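Local coordinates for protein siroheme decarboxylase (Hydrogenobacter thermophilus, PDB 4CH7) that decarboxylates siroheme to 12,18-didecarboxysiroheme with loss of two carbon dioxide molecules, a step in heme d1 biosynthesis, at residues D15-L18 and S24-A27; L9-K14 and Q28-E33; K39-L44 and F183-R188; E192-L197 and E202-K207. All blocks are in the same frame, centred on the assembly; numbering follows the deposited sequence.

How the contacts relate
From the N terminus, the chain leaves helix 4-11 and forms contact 1 between the loop 15-18 and helix 22-30. This short loop is nested inside the larger one closed by contact 2, which brings residues 9-14 to the end of the same helix. The two meet where L26 CD2 lies 3.8 Å from I11 CD1. Helix 34-47 then opens contact 3, whose partner 183-188 comes only after 138 residues, tying the first helix-turn-helix domain to the second. Contact 4 follows in series and closes a tight turn within the second domain; it joins contact 3 through Y193 OH against P184 CD, at 3.6 Å. Contact 1 also touches contact 4, at L18 and L205.

Contact 1: D15-L18 and S24-A27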
loop_
_atom_site.group_PDB
_atom_site.type_symbol
_atom_site.label_atom_id
_atom_site.label_comp_id
_atom_site.label_asym_id
_atom_site.label_seq_id
_atom_site.Cartn_x
_atom_site.Cartn_y
_atom_site.Cartn_z
ATOM N N ASP A 15 -11.144 -6.935 12.341
ATOM C CA ASP A 15 -11.790 -5.641 12.155
ATOM C C ASP A 15 -12.423 -5.175 13.463
ATOM O O ASP A 15 -13.186 -5.908 14.090
ATOM C CB ASP A 15 -12.843 -5.719 11.050
ATOM C CG ASP A 15 -13.467 -4.371 10.742
ATOM O OD1 ASP A 15 -12.851 -3.332 11.068
ATOM O OD2 ASP A 15 -14.572 -4.349 10.161
ATOM N N ILE A 16 -12.081 -3.959 13.874
ATOM C CA ILE A 16 -12.579 -3.396 15.121
ATOM C C ILE A 16 -13.917 -2.703 14.886
ATOM O O ILE A 16 -14.019 -1.825 14.029
ATOM C CB ILE A 16 -11.548 -2.429 15.725
ATOM C CG1 ILE A 16 -10.264 -3.189 16.050
ATOM C CG2 ILE A 16 -12.086 -1.754 16.974
ATOM C CD1 ILE A 16 -9.233 -2.358 16.746
ATOM N N PRO A 17 -14.949 -3.104 15.652
ATOM C CA PRO A 17 -16.332 -2.670 15.406
ATOM C C PRO A 17 -16.527 -1.159 15.432
ATOM O O PRO A 17 -15.939 -0.465 16.264
ATOM C CB PRO A 17 -17.118 -3.321 16.553
ATOM C CG PRO A 17 -16.098 -3.633 17.610
ATOM C CD PRO A 17 -14.850 -3.967 16.845
ATOM N N LEU A 18 -17.355 -0.663 14.518
ATOM C CA LEU A 18 -17.694 0.751 14.477
ATOM C C LEU A 18 -18.784 1.058 15.494
ATOM O O LEU A 18 -19.957 1.193 15.149
ATOM C CB LEU A 18 -18.138 1.152 13.070
ATOM C CG LEU A 18 -17.069 0.995 11.989
ATOM C CD1 LEU A 18 -17.665 1.172 10.608
ATOM C CD2 LEU A 18 -15.958 1.995 12.215
ATOM N N SER A 24 -14.431 -1.673 24.715
ATOM C CA SER A 24 -15.317 -2.262 25.712
ATOM C C SER A 24 -15.827 -3.600 25.177
ATOM O O SER A 24 -15.882 -4.598 25.900
ATOM C CB SER A 24 -16.486 -1.319 26.007
ATOM O OG SER A 24 -17.182 -1.706 27.176
ATOM N N VAL A 25 -16.177 -3.606 23.893
ATOM C CA VAL A 25 -16.645 -4.810 23.211
ATOM C C VAL A 25 -15.543 -5.870 23.120
ATOM O O VAL A 25 -15.779 -7.040 23.422
ATOM C CB VAL A 25 -17.166 -4.485 21.798
ATOM C CG1 VAL A 25 -17.566 -5.755 21.066
ATOM C CG2 VAL A 25 -18.339 -3.526 21.874
ATOM N N LEU A 26 -14.348 -5.455 22.704
ATOM C CA LEU A 26 -13.198 -6.355 22.634
ATOM C C LEU A 26 -12.850 -6.908 24.013
ATOM O O LEU A 26 -12.523 -8.085 24.153
ATOM C CB LEU A 26 -11.980 -5.647 22.035
ATOM C CG LEU A 26 -12.068 -5.122 20.601
ATOM C CD1 LEU A 26 -10.692 -4.747 20.073
ATOM C CD2 LEU A 26 -12.732 -6.131 19.689
ATOM N N ALA A 27 -12.924 -6.050 25.026
ATOM C CA ALA A 27 -12.647 -6.452 26.402
ATOM C C ALA A 27 -13.593 -7.557 26.849
ATOM O O ALA A 27 -13.165 -8.545 27.448
ATOM C CB ALA A 27 -12.766 -5.263 27.331
#
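L26 reaches from helix 22-30 into the extended loop 15-18 and meets two residues with two different methyls. Its CD1 lies 4.3 Å from I16 CG1, and its CD2 stands 4.2 Å from P17 CD, so the end of the leucine is spread over the junction between I16 and the proline ring. L26 CG stands beside its own backbone N (chi1 -62°), which carries the forked end out from the helix. The preceding residue, V25, adds a further contact: its CG1 is 4.3 Å from P17 CG. All three approaches are apolar and rather loose, and no hydrogen bond crosses between the segments.

Polar ties leave the loop in another direction. D15 forms a salt bridge through OD2 to K212 and accepts a hydrogen bond at OD1 from the backbone N of I220, while I16 pairs by backbone hydrogen bonding with I220. L18 packs on helix 201-213. I16 and P17 thus turn side chains to helix 22-30, while D15, L18 and the backbone of I16 meet the second domain. This belongs to the three-helix core of a helix-turn-helix domain, where the linker after its first helix packs on the second.

Contact 2: L9-K14 and Q28-E33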
loop_
_atom_site.group_PDB
_atom_site.type_symbol
_atom_site.label_atom_id
_atom_site.label_comp_id
_atom_site.label_asym_id
_atom_site.label_seq_id
_atom_site.Cartn_x
_atom_site.Cartn_y
_atom_site.Cartn_z
ATOM N N LEU A 9 -3.734 -9.905 21.093
ATOM C CA LEU A 9 -2.985 -9.774 19.848
ATOM C C LEU A 9 -3.811 -10.262 18.664
ATOM O O LEU A 9 -3.853 -9.622 17.613
ATOM C CB LEU A 9 -1.682 -10.571 19.930
ATOM C CG LEU A 9 -0.919 -10.721 18.615
ATOM C CD1 LEU A 9 -0.419 -9.369 18.142
ATOM C CD2 LEU A 9 0.226 -11.714 18.742
ATOM N N LYS A 10 -4.475 -11.397 18.852
ATOM C CA LYS A 10 -5.323 -11.989 17.824
ATOM C C LYS A 10 -6.533 -11.113 17.489
ATOM O O LYS A 10 -6.896 -10.965 16.321
ATOM C CB LYS A 10 -5.794 -13.377 18.275
ATOM C CG LYS A 10 -6.793 -14.040 17.337
ATOM C CD LYS A 10 -7.374 -15.309 17.942
ATOM C CE LYS A 10 -8.304 -16.010 16.964
ATOM N NZ LYS A 10 -9.444 -15.147 16.545
ATOM N N ILE A 11 -7.149 -10.527 18.512
ATOM C CA ILE A 11 -8.424 -9.828 18.343
ATOM C C ILE A 11 -8.299 -8.413 17.764
ATOM O O ILE A 11 -9.225 -7.923 17.120
ATOM C CB ILE A 11 -9.243 -9.803 19.669
ATOM C CG1 ILE A 11 -10.734 -9.595 19.387
ATOM C CG2 ILE A 11 -8.716 -8.744 20.628
ATOM C CD1 ILE A 11 -11.613 -9.651 20.625
ATOM N N ILE A 12 -7.160 -7.763 17.985
ATOM C CA ILE A 12 -6.951 -6.410 17.470
ATOM C C ILE A 12 -6.468 -6.420 16.022
ATOM O O ILE A 12 -6.262 -5.365 15.412
ATOM C CB ILE A 12 -5.954 -5.622 18.328
ATOM C CG1 ILE A 12 -4.588 -6.315 18.347
ATOM C CG2 ILE A 12 -6.498 -5.455 19.728
ATOM C CD1 ILE A 12 -3.534 -5.582 19.164
ATOM N N GLN A 13 -6.282 -7.621 15.483
ATOM C CA GLN A 13 -5.941 -7.786 14.078
ATOM C C GLN A 13 -7.210 -8.047 13.281
ATOM O O GLN A 13 -7.218 -7.941 12.053
ATOM C CB GLN A 13 -4.947 -8.931 13.897
ATOM C CG GLN A 13 -3.604 -8.690 14.569
ATOM C CD GLN A 13 -2.685 -9.892 14.494
ATOM O OE1 GLN A 13 -2.274 -10.310 13.413
ATOM N NE2 GLN A 13 -2.357 -10.456 15.648
ATOM N N LYS A 14 -8.282 -8.390 13.990
ATOM C CA LYS A 14 -9.599 -8.499 13.380
ATOM C C LYS A 14 -10.174 -7.098 13.236
ATOM O O LYS A 14 -9.731 -6.171 13.917
ATOM C CB LYS A 14 -10.525 -9.359 14.243
ATOM C CG LYS A 14 -9.989 -10.754 14.526
ATOM C CD LYS A 14 -11.039 -11.636 15.187
ATOM C CE LYS A 14 -12.200 -11.922 14.251
ATOM N NZ LYS A 14 -13.112 -12.972 14.794
ATOM N N GLN A 28 -14.880 -7.368 26.573
ATOM C CA GLN A 28 -15.888 -8.376 26.867
ATOM C C GLN A 28 -15.572 -9.685 26.156
ATOM O O GLN A 28 -15.608 -10.752 26.767
ATOM C CB GLN A 28 -17.276 -7.883 26.454
ATOM C CG GLN A 28 -17.861 -6.814 27.376
ATOM C CD GLN A 28 -18.109 -7.330 28.779
ATOM O OE1 GLN A 28 -18.496 -8.481 28.968
ATOM N NE2 GLN A 28 -17.888 -6.480 29.773
ATOM N N GLU A 29 -15.256 -9.595 24.866
ATOM C CA GLU A 29 -14.935 -10.774 24.063
ATOM C C GLU A 29 -13.672 -11.495 24.545
ATOM O O GLU A 29 -13.608 -12.726 24.529
ATOM C CB GLU A 29 -14.800 -10.401 22.583
ATOM C CG GLU A 29 -16.130 -10.140 21.877
ATOM C CD GLU A 29 -15.956 -9.557 20.488
ATOM O OE1 GLU A 29 -14.896 -8.955 20.225
ATOM O OE2 GLU A 29 -16.884 -9.697 19.665
ATOM N N VAL A 30 -12.672 -10.725 24.961
ATOM C CA VAL A 30 -11.429 -11.292 25.484
ATOM C C VAL A 30 -11.629 -11.836 26.900
ATOM O O VAL A 30 -11.075 -12.878 27.262
ATOM C CB VAL A 30 -10.272 -10.264 25.432
ATOM C CG1 VAL A 30 -9.139 -10.657 26.369
ATOM C CG2 VAL A 30 -9.757 -10.124 24.005
ATOM N N GLY A 31 -12.439 -11.140 27.691
ATOM C CA GLY A 31 -12.726 -11.581 29.042
ATOM C C GLY A 31 -11.909 -10.859 30.093
ATOM O O GLY A 31 -11.724 -11.368 31.199
ATOM N N ILE A 32 -11.417 -9.673 29.748
ATOM C CA ILE A 32 -10.666 -8.863 30.699
ATOM C C ILE A 32 -11.242 -7.454 30.801
ATOM O O ILE A 32 -11.988 -7.013 29.926
ATOM C CB ILE A 32 -9.172 -8.775 30.327
ATOM C CG1 ILE A 32 -8.991 -8.074 28.981
ATOM C CG2 ILE A 32 -8.536 -10.159 30.298
ATOM C CD1 ILE A 32 -7.549 -7.972 28.548
ATOM N N GLU A 33 -10.892 -6.758 31.877
ATOM C CA GLU A 33 -11.342 -5.386 32.096
ATOM C C GLU A 33 -10.778 -4.470 31.011
ATOM O O GLU A 33 -9.654 -4.671 30.552
ATOM C CB GLU A 33 -10.919 -4.923 33.491
ATOM C CG GLU A 33 -11.451 -3.565 33.905
ATOM C CD GLU A 33 -10.465 -2.453 33.635
ATOM O OE1 GLU A 33 -9.270 -2.755 33.427
ATOM O OE2 GLU A 33 -10.884 -1.279 33.632
#
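I11, at the end of helix 4-11, faces V30, the last residue of helix 22-30, with I11 CA and V30 CA 7.9 Å apart. I11 carries its whole side of the contact. Its CG1 is anti to the backbone N (chi1 -158°), sending CD1 outward, while CG2 also turns to the neighbouring helix. I11 CG2 meets V30 CG2 at 3.8 Å, and I11 CD1 lies 3.9 Å from that same valine methyl, so V30 CG2 touches both branches of the isoleucine. I11 CD1 also rests on E29, 3.8 Å from its CB and 3.4 Å from its OE1; the aliphatic root of the glutamate and one carboxylate oxygen border the methyl. No hydrogen bond links the two segments.

Each helix end has its own finish. Q13 folds back so that NE2 donates to L9 O at 2.6 Å, with an N-H...O angle of 157°; the donor stands above the carbonyl plane, while the oxygen lies close to the plane of the Q13 amide. V30 O accepts a hydrogen bond from K7. G31, with positive phi (99°), is the C-prime residue of a Schellman motif ending helix 22-30, and E33 then N-caps helix 34-47. The packed first and second helices, followed by this sharp turn, are typical of the helix-turn-helix domain.

Contact 3: K39-L44 and F183-R188; sequences KTIEKL and FPLVER
L185 inserts one branch between I41 and E42 of helix 34-47. Its CD1 makes the two closest approaches of the contact, 3.7 Å to I41 CG2 and 3.7 Å to E42 CG, and it stands 3.9 Å from I41 CB. The second branch is slightly more distant, with L185 CD2 4.0 Å from I41 CG2. In I41, CG1 stands beside the backbone N (chi1 -47°), which leaves CG2 anti to that N and against the leucine, while the other branch carries CD1 away toward I12 in the first domain's core. E42 runs past L185 in the opposite direction: a chi1 of -53° lays its CG against L185 CD1, and the extended chain carries the carboxylate onward.

The partner has no helix or strand of its own: L185 is the centre of an inverse gamma turn, and V186 N gives only a weak hydrogen bond to P184 O, at 3.1 Å. Helix 34-47 is the third helix of the first helix-turn-helix domain, the position of the recognition helix in DNA-binding helix-turn-helix proteins, and here a loop of the second such domain lies against it. The same loop pairs by a backbone hydrogen bond at F183 with I53, and L185 also touches I53 of strand 53-57.

Away from this leucine the contact thins quickly. On the solvent side, past the E42 carboxylate, K39 points its CB away from the loop, and V186 likewise directs its CB away from the helix. R188 instead bridges to E201.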
loop_
_atom_site.group_PDB
_atom_site.type_symbol
_atom_site.label_atom_id
_atom_site.label_comp_id
_atom_site.label_asym_id
_atom_site.label_seq_id
_atom_site.Cartn_x
_atom_site.Cartn_y
_atom_site.Cartn_z
ATOM N N LYS A 39 -4.194 -0.720 28.136
ATOM C CA LYS A 39 -2.780 -0.594 28.484
ATOM C C LYS A 39 -1.939 -1.705 27.854
ATOM O O LYS A 39 -0.792 -1.479 27.463
ATOM C CB LYS A 39 -2.591 -0.563 30.004
ATOM C CG LYS A 39 -1.132 -0.489 30.442
ATOM C CD LYS A 39 -0.989 -0.308 31.942
ATOM C CE LYS A 39 0.442 -0.566 32.385
ATOM N NZ LYS A 39 0.844 -1.982 32.156
ATOM N N THR A 40 -2.522 -2.895 27.737
ATOM C CA THR A 40 -1.853 -4.005 27.069
ATOM C C THR A 40 -1.590 -3.702 25.585
ATOM O O THR A 40 -0.475 -3.907 25.106
ATOM C CB THR A 40 -2.625 -5.334 27.232
ATOM O OG1 THR A 40 -2.665 -5.698 28.619
ATOM C CG2 THR A 40 -1.938 -6.442 26.453
ATOM N N ILE A 41 -2.606 -3.202 24.875
ATOM C CA ILE A 41 -2.466 -2.825 23.462
ATOM C C ILE A 41 -1.262 -1.919 23.251
ATOM O O ILE A 41 -0.490 -2.103 22.307
ATOM C CB ILE A 41 -3.687 -2.043 22.924
ATOM C CG1 ILE A 41 -5.002 -2.715 23.309
ATOM C CG2 ILE A 41 -3.587 -1.885 21.406
ATOM C CD1 ILE A 41 -5.232 -4.022 22.624
ATOM N N GLU A 42 -1.129 -0.930 24.132
ATOM C CA GLU A 42 -0.032 0.023 24.073
ATOM C C GLU A 42 1.306 -0.705 24.086
ATOM O O GLU A 42 2.177 -0.414 23.275
ATOM C CB GLU A 42 -0.107 0.994 25.253
ATOM C CG GLU A 42 -1.451 1.697 25.409
ATOM C CD GLU A 42 -1.446 2.706 26.541
ATOM O OE1 GLU A 42 -0.548 2.628 27.406
ATOM O OE2 GLU A 42 -2.338 3.579 26.564
ATOM N N LYS A 43 1.452 -1.650 25.013
ATOM C CA LYS A 43 2.654 -2.471 25.106
ATOM C C LYS A 43 2.985 -3.124 23.774
ATOM O O LYS A 43 4.130 -3.099 23.330
ATOM C CB LYS A 43 2.486 -3.559 26.168
ATOM C CG LYS A 43 2.691 -3.099 27.601
ATOM C CD LYS A 43 2.606 -4.284 28.551
ATOM C CE LYS A 43 2.861 -3.873 29.990
ATOM N NZ LYS A 43 2.625 -5.004 30.930
ATOM N N LEU A 44 1.974 -3.705 23.136
ATOM C CA LEU A 44 2.178 -4.385 21.863
ATOM C C LEU A 44 2.630 -3.436 20.751
ATOM O O LEU A 44 3.408 -3.834 19.888
ATOM C CB LEU A 44 0.932 -5.181 21.450
ATOM C CG LEU A 44 0.670 -6.469 22.240
ATOM C CD1 LEU A 44 -0.530 -6.324 23.153
ATOM C CD2 LEU A 44 0.488 -7.657 21.309
ATOM N N PHE A 183 -5.245 5.026 15.509
ATOM C CA PHE A 183 -6.513 4.913 16.217
ATOM C C PHE A 183 -6.265 5.118 17.703
ATOM O O PHE A 183 -5.473 4.390 18.306
ATOM C CB PHE A 183 -7.135 3.542 15.969
ATOM C CG PHE A 183 -8.593 3.457 16.327
ATOM C CD1 PHE A 183 -9.534 4.230 15.654
ATOM C CD2 PHE A 183 -9.027 2.584 17.314
ATOM C CE1 PHE A 183 -10.880 4.149 15.973
ATOM C CE2 PHE A 183 -10.370 2.493 17.641
ATOM C CZ PHE A 183 -11.299 3.277 16.965
ATOM N N PRO A 184 -6.935 6.121 18.294
ATOM C CA PRO A 184 -6.744 6.445 19.711
ATOM C C PRO A 184 -7.023 5.244 20.607
ATOM O O PRO A 184 -8.053 4.587 20.443
ATOM C CB PRO A 184 -7.793 7.532 19.964
ATOM C CG PRO A 184 -8.056 8.144 18.618
ATOM C CD PRO A 184 -7.929 7.001 17.650
ATOM N N LEU A 185 -6.116 4.958 21.535
ATOM C CA LEU A 185 -6.325 3.868 22.474
ATOM C C LEU A 185 -7.039 4.391 23.713
ATOM O O LEU A 185 -6.456 4.476 24.795
ATOM C CB LEU A 185 -5.001 3.193 22.834
ATOM C CG LEU A 185 -4.266 2.558 21.651
ATOM C CD1 LEU A 185 -3.100 1.697 22.107
ATOM C CD2 LEU A 185 -5.229 1.750 20.804
ATOM N N VAL A 186 -8.308 4.748 23.533
ATOM C CA VAL A 186 -9.123 5.313 24.601
ATOM C C VAL A 186 -10.507 4.673 24.610
ATOM O O VAL A 186 -10.850 3.902 23.714
ATOM C CB VAL A 186 -9.265 6.842 24.451
ATOM C CG1 VAL A 186 -7.942 7.532 24.724
ATOM C CG2 VAL A 186 -9.772 7.196 23.063
ATOM N N GLU A 187 -11.294 5.002 25.628
ATOM C CA GLU A 187 -12.634 4.453 25.786
ATOM C C GLU A 187 -13.569 4.922 24.674
ATOM O O GLU A 187 -14.435 4.173 24.218
ATOM C CB GLU A 187 -13.190 4.849 27.155
ATOM C CG GLU A 187 -14.660 4.536 27.368
ATOM C CD GLU A 187 -15.017 4.435 28.835
ATOM O OE1 GLU A 187 -14.263 3.777 29.579
ATOM O OE2 GLU A 187 -16.051 5.006 29.242
ATOM N N ARG A 188 -13.381 6.162 24.235
ATOM C CA ARG A 188 -14.226 6.743 23.197
ATOM C C ARG A 188 -13.374 7.265 22.045
ATOM O O ARG A 188 -13.204 8.477 21.894
ATOM C CB ARG A 188 -15.079 7.869 23.781
ATOM C CG ARG A 188 -16.003 7.419 24.899
ATOM C CD ARG A 188 -17.331 6.915 24.355
ATOM N NE ARG A 188 -18.133 8.016 23.831
ATOM C CZ ARG A 188 -18.940 8.766 24.574
ATOM N NH1 ARG A 188 -19.056 8.533 25.874
ATOM N NH2 ARG A 188 -19.633 9.752 24.021
#

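Contact 4: E192-L197 and E202-K207; sequences EYAKRL and EELLEK
L204 holds its CG anti to the backbone N (chi1 176°), and its two methyls reach across to helix 191-196 while L197, its CG beside its own backbone N (chi1 -67°), comes to meet one of them. The two leucines cross at about a right angle, touching through L204 CD1 and L197 CD1 at 3.6 Å. The other L204 methyl lies against the helix surface at Y193 and A194: CD2 is 3.7 Å from Y193 CB and 3.8 Å from A194 N, with A194 CB a little farther at 4.2 Å. Only the CB end of the tyrosine takes part; its ring turns away, onto P184 and T179.

The small methyl of A194 goes with a close approach of the backbones, A194 CA lying 6.1 Å from L204 CA. Residues 192-196 are the end of helix 191-196 and L197 follows it, with R196 N bonded to E192 O and L197 N to Y193 O. Residues 202-207 lie near the start of helix 201-213, where E203 N is bonded to S200 OG. These are the second and third helices of the second helix-turn-helix domain, separated by a short turn. Helix 170-179 also packs here: L197 rests on I178, and K207 reaches E171 through a salt bridge.

No hydrogen bond or charge pair spans the two segments. Largely buried, apolar side chains make the contact, together with the backbone at A194 N, so it carries no directional bonds and rests on apolar shape fit and, probably, exclusion of water.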
loop_
_atom_site.group_PDB
_atom_site.type_symbol
_atom_site.label_atom_id
_atom_site.label_comp_id
_atom_site.label_asym_id
_atom_site.label_seq_id
_atom_site.Cartn_x
_atom_site.Cartn_y
_atom_site.Cartn_z
ATOM N N GLU A 192 -13.198 12.462 19.805
ATOM C CA GLU A 192 -12.397 13.612 19.394
ATOM C C GLU A 192 -12.501 13.880 17.897
ATOM O O GLU A 192 -12.592 15.035 17.474
ATOM C CB GLU A 192 -10.933 13.446 19.807
ATOM C CG GLU A 192 -10.636 13.928 21.218
ATOM C CD GLU A 192 -11.191 15.315 21.490
ATOM O OE1 GLU A 192 -11.009 16.217 20.645
ATOM O OE2 GLU A 192 -11.818 15.501 22.552
ATOM N N TYR A 193 -12.490 12.810 17.105
ATOM C CA TYR A 193 -12.702 12.907 15.663
ATOM C C TYR A 193 -14.029 13.595 15.362
ATOM O O TYR A 193 -14.102 14.493 14.526
ATOM C CB TYR A 193 -12.713 11.513 15.030
ATOM C CG TYR A 193 -11.360 10.837 14.939
ATOM C CD1 TYR A 193 -10.186 11.576 14.961
ATOM C CD2 TYR A 193 -11.262 9.457 14.821
ATOM C CE1 TYR A 193 -8.953 10.959 14.874
ATOM C CE2 TYR A 193 -10.031 8.832 14.733
ATOM C CZ TYR A 193 -8.881 9.588 14.761
ATOM O OH TYR A 193 -7.654 8.971 14.673
ATOM N N ALA A 194 -15.076 13.161 16.056
ATOM C CA ALA A 194 -16.416 13.706 15.867
ATOM C C ALA A 194 -16.487 15.191 16.219
ATOM O O ALA A 194 -17.122 15.973 15.508
ATOM C CB ALA A 194 -17.425 12.913 16.682
ATOM N N LYS A 195 -15.847 15.573 17.323
ATOM C CA LYS A 195 -15.785 16.974 17.731
ATOM C C LYS A 195 -15.090 17.822 16.669
ATOM O O LYS A 195 -15.545 18.917 16.343
ATOM C CB LYS A 195 -15.051 17.118 19.066
ATOM C CG LYS A 195 -15.793 16.554 20.272
ATOM C CD LYS A 195 -15.015 16.828 21.555
ATOM C CE LYS A 195 -15.660 16.165 22.764
ATOM N NZ LYS A 195 -17.012 16.709 23.057
ATOM N N ARG A 196 -13.980 17.309 16.138
ATOM C CA ARG A 196 -13.232 18.002 15.093
ATOM C C ARG A 196 -14.062 18.140 13.820
ATOM O O ARG A 196 -13.971 19.145 13.116
ATOM C CB ARG A 196 -11.922 17.269 14.787
ATOM C CG ARG A 196 -10.872 17.356 15.891
ATOM C CD ARG A 196 -9.695 16.417 15.627
ATOM N NE ARG A 196 -8.936 16.787 14.434
ATOM C CZ ARG A 196 -7.905 16.094 13.958
ATOM N NH1 ARG A 196 -7.504 14.988 14.568
ATOM N NH2 ARG A 196 -7.274 16.506 12.867
ATOM N N LEU A 197 -14.877 17.130 13.537
ATOM C CA LEU A 197 -15.731 17.138 12.355
ATOM C C LEU A 197 -17.034 17.891 12.601
ATOM O O LEU A 197 -17.885 17.965 11.713
ATOM C CB LEU A 197 -16.017 15.708 11.892
ATOM C CG LEU A 197 -14.783 14.976 11.372
ATOM C CD1 LEU A 197 -15.057 13.498 11.162
ATOM C CD2 LEU A 197 -14.297 15.618 10.088
ATOM N N GLU A 202 -22.416 9.454 16.704
ATOM C CA GLU A 202 -23.432 8.690 15.993
ATOM C C GLU A 202 -23.429 9.035 14.508
ATOM O O GLU A 202 -23.553 8.153 13.658
ATOM C CB GLU A 202 -24.814 8.955 16.596
ATOM C CG GLU A 202 -25.920 8.060 16.047
ATOM C CD GLU A 202 -27.283 8.392 16.616
ATOM O OE1 GLU A 202 -27.563 8.001 17.766
ATOM O OE2 GLU A 202 -28.075 9.047 15.909
ATOM N N GLU A 203 -23.276 10.320 14.201
ATOM C CA GLU A 203 -23.233 10.774 12.815
ATOM C C GLU A 203 -21.940 10.340 12.121
ATOM O O GLU A 203 -21.959 9.976 10.947
ATOM C CB GLU A 203 -23.420 12.294 12.744
ATOM C CG GLU A 203 -24.845 12.752 13.061
ATOM C CD GLU A 203 -24.948 14.244 13.308
ATOM O OE1 GLU A 203 -23.925 14.865 13.661
ATOM O OE2 GLU A 203 -26.060 14.793 13.157
ATOM N N LEU A 204 -20.825 10.377 12.847
ATOM C CA LEU A 204 -19.543 9.925 12.305
ATOM C C LEU A 204 -19.554 8.426 12.017
ATOM O O LEU A 204 -19.177 7.995 10.928
ATOM C CB LEU A 204 -18.394 10.265 13.258
ATOM C CG LEU A 204 -17.014 9.747 12.842
ATOM C CD1 LEU A 204 -16.660 10.234 11.448
ATOM C CD2 LEU A 204 -15.942 10.159 13.835
ATOM N N LEU A 205 -19.979 7.640 13.004
ATOM C CA LEU A 205 -20.047 6.187 12.868
ATOM C C LEU A 205 -20.996 5.786 11.743
ATOM O O LEU A 205 -20.766 4.804 11.035
ATOM C CB LEU A 205 -20.486 5.554 14.189
ATOM C CG LEU A 205 -19.468 5.656 15.324
ATOM C CD1 LEU A 205 -20.062 5.178 16.636
ATOM C CD2 LEU A 205 -18.231 4.857 14.977
ATOM N N GLU A 206 -22.063 6.564 11.589
ATOM C CA GLU A 206 -23.028 6.377 10.514
ATOM C C GLU A 206 -22.335 6.476 9.157
ATOM O O GLU A 206 -22.556 5.649 8.269
ATOM C CB GLU A 206 -24.116 7.444 10.627
ATOM C CG GLU A 206 -25.292 7.276 9.683
ATOM C CD GLU A 206 -26.358 8.329 9.912
ATOM O OE1 GLU A 206 -27.119 8.197 10.893
ATOM O OE2 GLU A 206 -26.431 9.285 9.112
ATOM N N LYS A 207 -21.485 7.487 9.014
ATOM C CA LYS A 207 -20.759 7.722 7.772
ATOM C C LYS A 207 -19.643 6.704 7.563
ATOM O O LYS A 207 -19.384 6.282 6.437
ATOM C CB LYS A 207 -20.195 9.141 7.758
ATOM C CG LYS A 207 -21.273 10.208 7.747
ATOM C CD LYS A 207 -20.733 11.554 8.178
ATOM C CE LYS A 207 -21.866 12.548 8.315
ATOM N NZ LYS A 207 -22.527 12.841 7.013
#